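Local coordinates for protein Ceg4 (Legionella pneumophila subsp. pneumophila, PDB 6AOK) that acts as a phosphotyrosine phosphatase effector that attenuates eukaryotic MAPK signalling, this chain being its N-terminal HAD-like phosphatase part, at residues Y37-Q42 and Q64-A69; I110-K113 and Y118-A121; R177-K182 and E187-Y192. All coordinates share one frame; numbering follows the deposited sequence.

Interaction 1 of 3, residues Y37-Q42 and Q64-A69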
loop_
_atom_site.group_PDB
_atom_site.type_symbol
_atom_site.label_atom_id
_atom_site.label_comp_id
_atom_site.label_asym_id
_atom_site.label_seq_id
_atom_site.Cartn_x
_atom_site.Cartn_y
_atom_site.Cartn_z
ATOM N N TYR A 37 -6.050 -14.390 -9.005
ATOM C CA TYR A 37 -6.908 -13.354 -8.441
ATOM C C TYR A 37 -8.387 -13.715 -8.590
ATOM O O TYR A 37 -9.200 -13.524 -7.663
ATOM C CB TYR A 37 -6.620 -12.039 -9.142
ATOM C CG TYR A 37 -7.293 -10.840 -8.530
ATOM C CD1 TYR A 37 -8.624 -10.526 -8.829
ATOM C CD2 TYR A 37 -6.592 -10.025 -7.655
ATOM C CE1 TYR A 37 -9.229 -9.406 -8.243
ATOM C CE2 TYR A 37 -7.171 -8.905 -7.082
ATOM C CZ TYR A 37 -8.478 -8.606 -7.369
ATOM O OH TYR A 37 -9.060 -7.508 -6.776
ATOM N N GLN A 38 -8.762 -14.200 -9.760
ATOM C CA GLN A 38 -10.171 -14.520 -10.000
ATOM C C GLN A 38 -10.640 -15.638 -9.088
ATOM O O GLN A 38 -11.828 -15.686 -8.715
ATOM C CB GLN A 38 -10.374 -14.904 -11.477
ATOM C CG GLN A 38 -10.169 -13.650 -12.395
ATOM C CD GLN A 38 -11.376 -12.733 -12.373
ATOM O OE1 GLN A 38 -12.531 -13.178 -12.331
ATOM N NE2 GLN A 38 -11.130 -11.482 -12.486
ATOM N N SER A 39 -9.739 -16.557 -8.720
ATOM C CA SER A 39 -10.097 -17.642 -7.793
ATOM C C SER A 39 -10.450 -17.136 -6.404
ATOM O O SER A 39 -11.059 -17.883 -5.609
ATOM C CB SER A 39 -8.944 -18.667 -7.696
ATOM O OG SER A 39 -7.862 -18.179 -6.847
ATOM N N LEU A 40 -10.078 -15.895 -6.073
ATOM C CA LEU A 40 -10.437 -15.352 -4.767
ATOM C C LEU A 40 -11.848 -14.778 -4.741
ATOM O O LEU A 40 -12.296 -14.334 -3.677
ATOM C CB LEU A 40 -9.463 -14.238 -4.352
ATOM C CG LEU A 40 -7.970 -14.608 -4.364
ATOM C CD1 LEU A 40 -7.110 -13.382 -4.177
ATOM C CD2 LEU A 40 -7.706 -15.581 -3.205
ATOM N N LEU A 41 -12.542 -14.720 -5.873
ATOM C CA LEU A 41 -13.890 -14.153 -5.897
ATOM C C LEU A 41 -14.929 -15.252 -5.701
ATOM O O LEU A 41 -14.793 -16.343 -6.235
ATOM C CB LEU A 41 -14.140 -13.408 -7.220
ATOM C CG LEU A 41 -13.042 -12.362 -7.565
ATOM C CD1 LEU A 41 -13.316 -11.745 -8.985
ATOM C CD2 LEU A 41 -13.027 -11.254 -6.519
ATOM N N GLN A 42 -15.985 -14.945 -4.948
ATOM C CA GLN A 42 -17.120 -15.852 -4.871
ATOM C C GLN A 42 -17.654 -16.134 -6.273
ATOM O O GLN A 42 -17.680 -15.243 -7.125
ATOM C CB GLN A 42 -18.218 -15.223 -3.999
ATOM C CG GLN A 42 -17.768 -15.056 -2.536
ATOM C CD GLN A 42 -18.849 -14.382 -1.716
ATOM O OE1 GLN A 42 -20.037 -14.635 -1.930
ATOM N NE2 GLN A 42 -18.451 -13.496 -0.810
ATOM N N GLN A 64 -6.841 -16.698 2.501
ATOM C CA GLN A 64 -5.585 -17.155 3.090
ATOM C C GLN A 64 -5.249 -18.578 2.633
ATOM O O GLN A 64 -4.096 -18.885 2.287
ATOM C CB GLN A 64 -5.708 -17.061 4.617
ATOM C CG GLN A 64 -4.520 -17.625 5.354
ATOM C CD GLN A 64 -3.319 -16.675 5.370
ATOM O OE1 GLN A 64 -3.425 -15.457 5.002
ATOM N NE2 GLN A 64 -2.159 -17.225 5.765
ATOM N N ALA A 65 -6.246 -19.467 2.642
ATOM C CA ALA A 65 -6.029 -20.847 2.212
ATOM C C ALA A 65 -5.565 -20.918 0.764
ATOM O O ALA A 65 -4.694 -21.730 0.417
ATOM C CB ALA A 65 -7.317 -21.655 2.378
ATOM N N LEU A 66 -6.143 -20.079 -0.093
ATOM C CA LEU A 66 -5.730 -20.031 -1.499
ATOM C C LEU A 66 -4.311 -19.470 -1.671
ATOM O O LEU A 66 -3.536 -19.962 -2.514
ATOM C CB LEU A 66 -6.748 -19.200 -2.284
ATOM C CG LEU A 66 -8.104 -19.924 -2.418
ATOM C CD1 LEU A 66 -9.230 -18.953 -2.869
ATOM C CD2 LEU A 66 -8.014 -21.054 -3.438
ATOM N N PHE A 67 -3.951 -18.434 -0.906
ATOM C CA PHE A 67 -2.575 -17.961 -0.939
ATOM C C PHE A 67 -1.622 -19.053 -0.483
ATOM O O PHE A 67 -0.576 -19.290 -1.108
ATOM C CB PHE A 67 -2.399 -16.734 -0.053
ATOM C CG PHE A 67 -2.689 -15.440 -0.743
ATOM C CD1 PHE A 67 -3.982 -14.919 -0.774
ATOM C CD2 PHE A 67 -1.669 -14.734 -1.324
ATOM C CE1 PHE A 67 -4.252 -13.724 -1.393
ATOM C CE2 PHE A 67 -1.924 -13.530 -1.970
ATOM C CZ PHE A 67 -3.217 -13.029 -2.011
ATOM N N GLU A 68 -1.958 -19.730 0.615
ATOM C CA GLU A 68 -1.076 -20.803 1.077
ATOM C C GLU A 68 -1.028 -21.970 0.080
ATOM O O GLU A 68 -0.006 -22.657 -0.025
ATOM C CB GLU A 68 -1.518 -21.296 2.470
ATOM C CG GLU A 68 -1.290 -20.271 3.576
ATOM C CD GLU A 68 -1.755 -20.747 4.948
ATOM O OE1 GLU A 68 -2.340 -21.847 5.017
ATOM O OE2 GLU A 68 -1.544 -20.018 5.947
ATOM N N ALA A 69 -2.122 -22.265 -0.598
ATOM C CA ALA A 69 -2.096 -23.337 -1.604
ATOM C C ALA A 69 -1.161 -22.982 -2.759
ATOM O O ALA A 69 -0.446 -23.844 -3.295
ATOM C CB ALA A 69 -3.497 -23.598 -2.161
#

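Interaction 2 of 3, residues I110-K113 and Y118-A121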
loop_
_atom_site.group_PDB
_atom_site.type_symbol
_atom_site.label_atom_id
_atom_site.label_comp_id
_atom_site.label_asym_id
_atom_site.label_seq_id
_atom_site.Cartn_x
_atom_site.Cartn_y
_atom_site.Cartn_z
ATOM N N ILE A 110 -2.949 3.795 1.121
ATOM C CA ILE A 110 -2.790 3.092 -0.142
ATOM C C ILE A 110 -3.897 3.566 -1.080
ATOM O O ILE A 110 -5.078 3.527 -0.731
ATOM C CB ILE A 110 -2.857 1.578 0.063
ATOM C CG1 ILE A 110 -1.717 1.131 0.992
ATOM C CG2 ILE A 110 -2.788 0.872 -1.346
ATOM C CD1 ILE A 110 -1.780 -0.390 1.340
ATOM N N VAL A 111 -3.523 4.052 -2.249
ATOM C CA VAL A 111 -4.477 4.628 -3.187
ATOM C C VAL A 111 -4.440 3.763 -4.435
ATOM O O VAL A 111 -3.386 3.620 -5.059
ATOM C CB VAL A 111 -4.109 6.081 -3.523
ATOM C CG1 VAL A 111 -5.212 6.754 -4.308
ATOM C CG2 VAL A 111 -3.722 6.909 -2.188
ATOM N N THR A 112 -5.577 3.193 -4.804
ATOM C CA THR A 112 -5.489 2.033 -5.661
ATOM C C THR A 112 -6.734 1.914 -6.539
ATOM O O THR A 112 -7.807 2.403 -6.188
ATOM C CB THR A 112 -5.325 0.789 -4.749
ATOM O OG1 THR A 112 -5.062 -0.321 -5.557
ATOM C CG2 THR A 112 -6.593 0.517 -3.914
ATOM N N LYS A 113 -6.612 1.226 -7.643
ATOM C CA LYS A 113 -7.799 0.775 -8.368
ATOM C C LYS A 113 -8.090 -0.696 -8.083
ATOM O O LYS A 113 -9.001 -1.284 -8.711
ATOM C CB LYS A 113 -7.651 0.989 -9.877
ATOM C CG LYS A 113 -7.509 2.463 -10.281
ATOM C CD LYS A 113 -6.935 2.633 -11.702
ATOM C CE LYS A 113 -6.353 4.068 -11.720
ATOM N NZ LYS A 113 -5.741 4.441 -12.990
ATOM N N TYR A 118 -8.612 -7.383 -1.113
ATOM C CA TYR A 118 -7.479 -8.085 -1.700
ATOM C C TYR A 118 -6.185 -7.647 -1.042
ATOM O O TYR A 118 -5.325 -8.474 -0.697
ATOM C CB TYR A 118 -7.411 -7.782 -3.198
ATOM C CG TYR A 118 -6.205 -8.458 -3.801
ATOM C CD1 TYR A 118 -5.107 -7.722 -4.249
ATOM C CD2 TYR A 118 -6.172 -9.855 -3.901
ATOM C CE1 TYR A 118 -3.966 -8.395 -4.815
ATOM C CE2 TYR A 118 -5.067 -10.515 -4.457
ATOM C CZ TYR A 118 -3.976 -9.780 -4.902
ATOM O OH TYR A 118 -2.910 -10.401 -5.514
ATOM N N ILE A 119 -6.026 -6.332 -0.886
ATOM C CA ILE A 119 -4.833 -5.780 -0.260
ATOM C C ILE A 119 -4.678 -6.328 1.155
ATOM O O ILE A 119 -3.598 -6.782 1.531
ATOM C CB ILE A 119 -4.891 -4.232 -0.290
ATOM C CG1 ILE A 119 -4.776 -3.735 -1.748
ATOM C CG2 ILE A 119 -3.834 -3.659 0.620
ATOM C CD1 ILE A 119 -5.196 -2.240 -1.897
ATOM N N LYS A 120 -5.770 -6.358 1.935
ATOM C CA LYS A 120 -5.684 -6.879 3.295
ATOM C C LYS A 120 -5.331 -8.364 3.309
ATOM O O LYS A 120 -4.636 -8.835 4.228
ATOM C CB LYS A 120 -6.997 -6.643 4.023
ATOM C CG LYS A 120 -7.267 -5.182 4.322
ATOM C CD LYS A 120 -8.547 -5.198 5.169
ATOM C CE LYS A 120 -9.170 -3.918 5.208
ATOM N NZ LYS A 120 -10.483 -4.106 5.975
ATOM N N ALA A 121 -5.826 -9.125 2.329
ATOM C CA ALA A 121 -5.447 -10.542 2.268
ATOM C C ALA A 121 -3.962 -10.703 1.966
ATOM O O ALA A 121 -3.332 -11.625 2.488
ATOM C CB ALA A 121 -6.269 -11.298 1.228
#

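Interaction 3 of 3, residues R177-K182 and E187-Y192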
loop_
_atom_site.group_PDB
_atom_site.type_symbol
_atom_site.label_atom_id
_atom_site.label_comp_id
_atom_site.label_asym_id
_atom_site.label_seq_id
_atom_site.Cartn_x
_atom_site.Cartn_y
_atom_site.Cartn_z
ATOM N N ARG A 177 -0.095 16.371 -8.039
ATOM C CA ARG A 177 -0.944 17.561 -8.190
ATOM C C ARG A 177 -1.776 17.827 -6.930
ATOM O O ARG A 177 -1.906 18.975 -6.477
ATOM C CB ARG A 177 -1.874 17.350 -9.398
ATOM C CG ARG A 177 -2.252 18.586 -10.158
ATOM C CD ARG A 177 -2.193 18.330 -11.698
ATOM N NE ARG A 177 -2.791 17.042 -12.066
ATOM C CZ ARG A 177 -2.269 16.198 -12.965
ATOM N NH1 ARG A 177 -1.135 16.500 -13.600
ATOM N NH2 ARG A 177 -2.863 15.048 -13.227
ATOM N N ALA A 178 -2.369 16.767 -6.366
ATOM C CA ALA A 178 -3.203 16.885 -5.176
ATOM C C ALA A 178 -2.381 17.329 -3.970
ATOM O O ALA A 178 -2.815 18.174 -3.173
ATOM C CB ALA A 178 -3.895 15.539 -4.907
ATOM N N VAL A 179 -1.170 16.791 -3.847
ATOM C CA VAL A 179 -0.321 17.129 -2.710
ATOM C C VAL A 179 0.143 18.582 -2.814
ATOM O O VAL A 179 0.145 19.307 -1.822
ATOM C CB VAL A 179 0.860 16.143 -2.632
ATOM C CG1 VAL A 179 1.912 16.640 -1.614
ATOM C CG2 VAL A 179 0.374 14.750 -2.208
ATOM N N LYS A 180 0.572 19.019 -4.008
ATOM C CA LYS A 180 0.969 20.414 -4.162
ATOM C C LYS A 180 -0.227 21.344 -3.994
ATOM O O LYS A 180 -0.079 22.441 -3.481
ATOM C CB LYS A 180 1.638 20.636 -5.516
ATOM C CG LYS A 180 3.005 19.989 -5.667
ATOM C CD LYS A 180 3.530 20.248 -7.087
ATOM C CE LYS A 180 4.829 19.534 -7.344
ATOM N NZ LYS A 180 5.952 20.081 -6.534
ATOM N N GLY A 181 -1.416 20.898 -4.383
ATOM C CA GLY A 181 -2.614 21.714 -4.176
ATOM C C GLY A 181 -3.077 21.767 -2.738
ATOM O O GLY A 181 -4.111 22.387 -2.439
ATOM N N LYS A 182 -2.359 21.087 -1.842
ATOM C CA LYS A 182 -2.606 21.219 -0.411
ATOM C C LYS A 182 -1.440 21.905 0.307
ATOM O O LYS A 182 -1.327 21.830 1.539
ATOM C CB LYS A 182 -2.913 19.857 0.195
ATOM C CG LYS A 182 -4.301 19.332 -0.205
ATOM C CD LYS A 182 -5.438 20.157 0.491
ATOM C CE LYS A 182 -6.810 20.011 -0.222
ATOM N NZ LYS A 182 -6.834 20.868 -1.480
ATOM N N GLU A 187 10.686 20.227 -0.856
ATOM C CA GLU A 187 11.447 19.608 0.200
ATOM C C GLU A 187 10.592 18.835 1.168
ATOM O O GLU A 187 11.063 18.104 1.952
ATOM C CB GLU A 187 12.327 20.596 0.978
ATOM C CG GLU A 187 11.677 21.429 2.068
ATOM C CD GLU A 187 11.454 22.869 1.634
ATOM O OE1 GLU A 187 11.469 23.778 2.484
ATOM O OE2 GLU A 187 11.288 23.126 0.427
ATOM N N GLU A 188 9.284 19.065 1.146
ATOM C CA GLU A 188 8.389 18.265 1.957
ATOM C C GLU A 188 7.945 17.009 1.241
ATOM O O GLU A 188 7.490 16.071 1.894
ATOM C CB GLU A 188 7.169 19.086 2.353
ATOM C CG GLU A 188 7.466 20.068 3.455
ATOM C CD GLU A 188 6.485 21.217 3.485
ATOM O OE1 GLU A 188 5.938 21.588 2.410
ATOM O OE2 GLU A 188 6.284 21.779 4.586
ATOM N N ILE A 189 8.120 16.952 -0.069
ATOM C CA ILE A 189 7.617 15.844 -0.885
ATOM C C ILE A 189 8.769 14.924 -1.271
ATOM O O ILE A 189 9.796 15.385 -1.779
ATOM C CB ILE A 189 6.925 16.369 -2.147
ATOM C CG1 ILE A 189 5.744 17.267 -1.779
ATOM C CG2 ILE A 189 6.493 15.206 -3.057
ATOM C CD1 ILE A 189 5.243 18.155 -2.897
ATOM N N ARG A 190 8.582 13.623 -1.073
ATOM C CA ARG A 190 9.510 12.606 -1.549
ATOM C C ARG A 190 8.703 11.765 -2.529
ATOM O O ARG A 190 7.915 10.907 -2.100
ATOM C CB ARG A 190 10.037 11.744 -0.399
ATOM C CG ARG A 190 10.834 12.507 0.689
ATOM C CD ARG A 190 12.229 12.842 0.224
ATOM N NE ARG A 190 13.066 13.331 1.324
ATOM C CZ ARG A 190 13.162 14.613 1.691
ATOM N NH1 ARG A 190 12.469 15.554 1.033
ATOM N NH2 ARG A 190 13.968 14.964 2.704
ATOM N N GLY A 191 8.885 12.014 -3.822
ATOM C CA GLY A 191 8.087 11.368 -4.850
ATOM C C GLY A 191 8.935 10.359 -5.593
ATOM O O GLY A 191 10.070 10.645 -5.988
ATOM N N TYR A 192 8.379 9.161 -5.788
ATOM C CA TYR A 192 9.067 8.109 -6.515
ATOM C C TYR A 192 8.119 7.534 -7.553
ATOM O O TYR A 192 7.076 6.964 -7.211
ATOM C CB TYR A 192 9.550 7.008 -5.566
ATOM C CG TYR A 192 10.427 7.556 -4.492
ATOM C CD1 TYR A 192 11.784 7.803 -4.726
ATOM C CD2 TYR A 192 9.882 7.905 -3.259
ATOM C CE1 TYR A 192 12.582 8.333 -3.770
ATOM C CE2 TYR A 192 10.700 8.456 -2.258
ATOM C CZ TYR A 192 12.042 8.644 -2.538
ATOM O OH TYR A 192 12.846 9.179 -1.595
#

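Interaction 1 of 3, residues Y37-Q42 and Q64-A69
The F67 ring is met obliquely by L40, whose CD1 comes to 4.0 Å from CE1 of F67, the two side chains crossing at about a right angle. Elsewhere round the same ring, F36 packs edge-to-face and Y125 meets it with the ring planes inclined at about 30°. The ring stands where it does because chi1 of F67 (-87°) sets CG beside the backbone N, anti to the carbonyl carbon. The other branch of L40 serves the neighbouring residue: L40 CD2 lies 3.7 Å from L66 CD1 and 3.9 Å from L66 CB, the two leucines lying alongside and running opposite ways. That leucine methyl, L66 CD1, also rests 3.5 Å from O of S39, a carbonyl oxygen that is hydrogen-bonded to K58 NZ, while OG of S39 turns back to F36 O. Along helix 60-71, NE2 of Q64 donates to OE2 of E68 at 2.9 Å, meeting it from above the carboxylate plane. These helices lie between strand 13-17 and the next strand of the sheet, consistent with the C1-type cap insertion of a HAD phosphatase, and the F67 side chain is about 9 Å from that of the magnesium ligand D20. The contact joins the C-terminal part of the 37-42 segment to helix 60-71, and helix 116-125 packs against both partners, with Y118 touching L40 and V122 touching F67.

Interaction 2 of 3, residues I110-K113 and Y118-A121
I119, facing I110 and T112 from helix 116-125, is the hub of a strand-to-helix contact in the Rossmann-like core of a HAD phosphatase. Both its branches touch I110, and CD1 serves T112 as well. CG2 of I119 lies 3.9 Å from CD1 of I110, and CD1 of I119 lies 4.0 Å from CG2 of I110, a double methyl contact made as the isoleucines pass side by side, head to tail. All three residues are buried, and the neighbours fit a central position: F19 touches both isoleucines, and I138 of the adjoining strand 136-139 packs on I119 and T112. T112 follows strand 106-111, consistent with the position of the motif II threonine or serine of HAD enzymes, and its side chain is about 4 Å from that of the magnesium ligand D20 and about 7 Å from the magnesium ion. Its hydroxyl is engaged nearby, OG1 being hydrogen-bonded to N114 N. With OG1 anti to the backbone N (chi1 -172°), the methyl falls between the backbone N and the carbonyl carbon and is directed at the helix. It meets I119 tip to tip, CG2 of T112 standing 3.7 Å from CD1 of I119.

Interaction 3 of 3, residues R177-K182 and E187-Y192
V179 and I189 meet tip to tip at the buried side of this contact. CG1 of V179 lies 3.9 Å from CD1 of I189, and CG1 of I189 is equally close to that same valine methyl. The valine torsion explains the choice of branch: with chi1 at 169°, CG1 extends anti to the backbone N and is directed at the strand. K180 adds hydrocarbon from the exposed side: in one of its two modelled conformers, CG of K180 lies 4.0 Å from CD1 of I189, the two side chains crossing at about a right angle.

The two segments belong to a beta-alpha-beta unit, in which strand 161-165 leads through helix 169-180 to the parallel strand 189-192 beside it, the outermost on this side of the sheet. I164 and Y184 touch both V179 and I189, and L152 of helix 144-153 covers V179 as well.

Between the two segments the contact is apolar; the polar bonds run within each segment or to neighbours. At the helix end, G181 N bonds to R177 O at 2.9 Å and K182 N to V179 O at 3.1 Å. The K182 amine turns back to G181: NZ of K182 is 3.3 Å from O of G181, approaching from above the carbonyl plane, and N149 OD1 is a further partner. On the strand side, the backbone of R190 pairs with V162 and I164, and NH1 of R190 makes a weak bond to O of E187 (3.1 Å, N-H...O angle 135°), an oxygen to which R161 NH1 is hydrogen-bonded too.

Followed from the N terminus, the chain leaves strand 13-17 for a long excursion, probably the C1-type cap insertion of HAD phosphatases; interaction 1 closes a loop of 21 residues there. Further on, interaction 2 closes the short connection, four residues between its segments, from strand 106-111 into helix 116-125. Interaction 3 comes last, at the far edge of the sheet, again with four residues between its segments, where helix 169-180 gives way to strand 189-192. The three follow in series, none nesting in or crossing another. Interactions 1 and 2 touch directly, Y118 and A121 packing on Y37, L40 and F67. Interactions 2 and 3 both reach the same sheet without touching, whereas interactions 1 and 3 lie on opposite sides of the chain's centre.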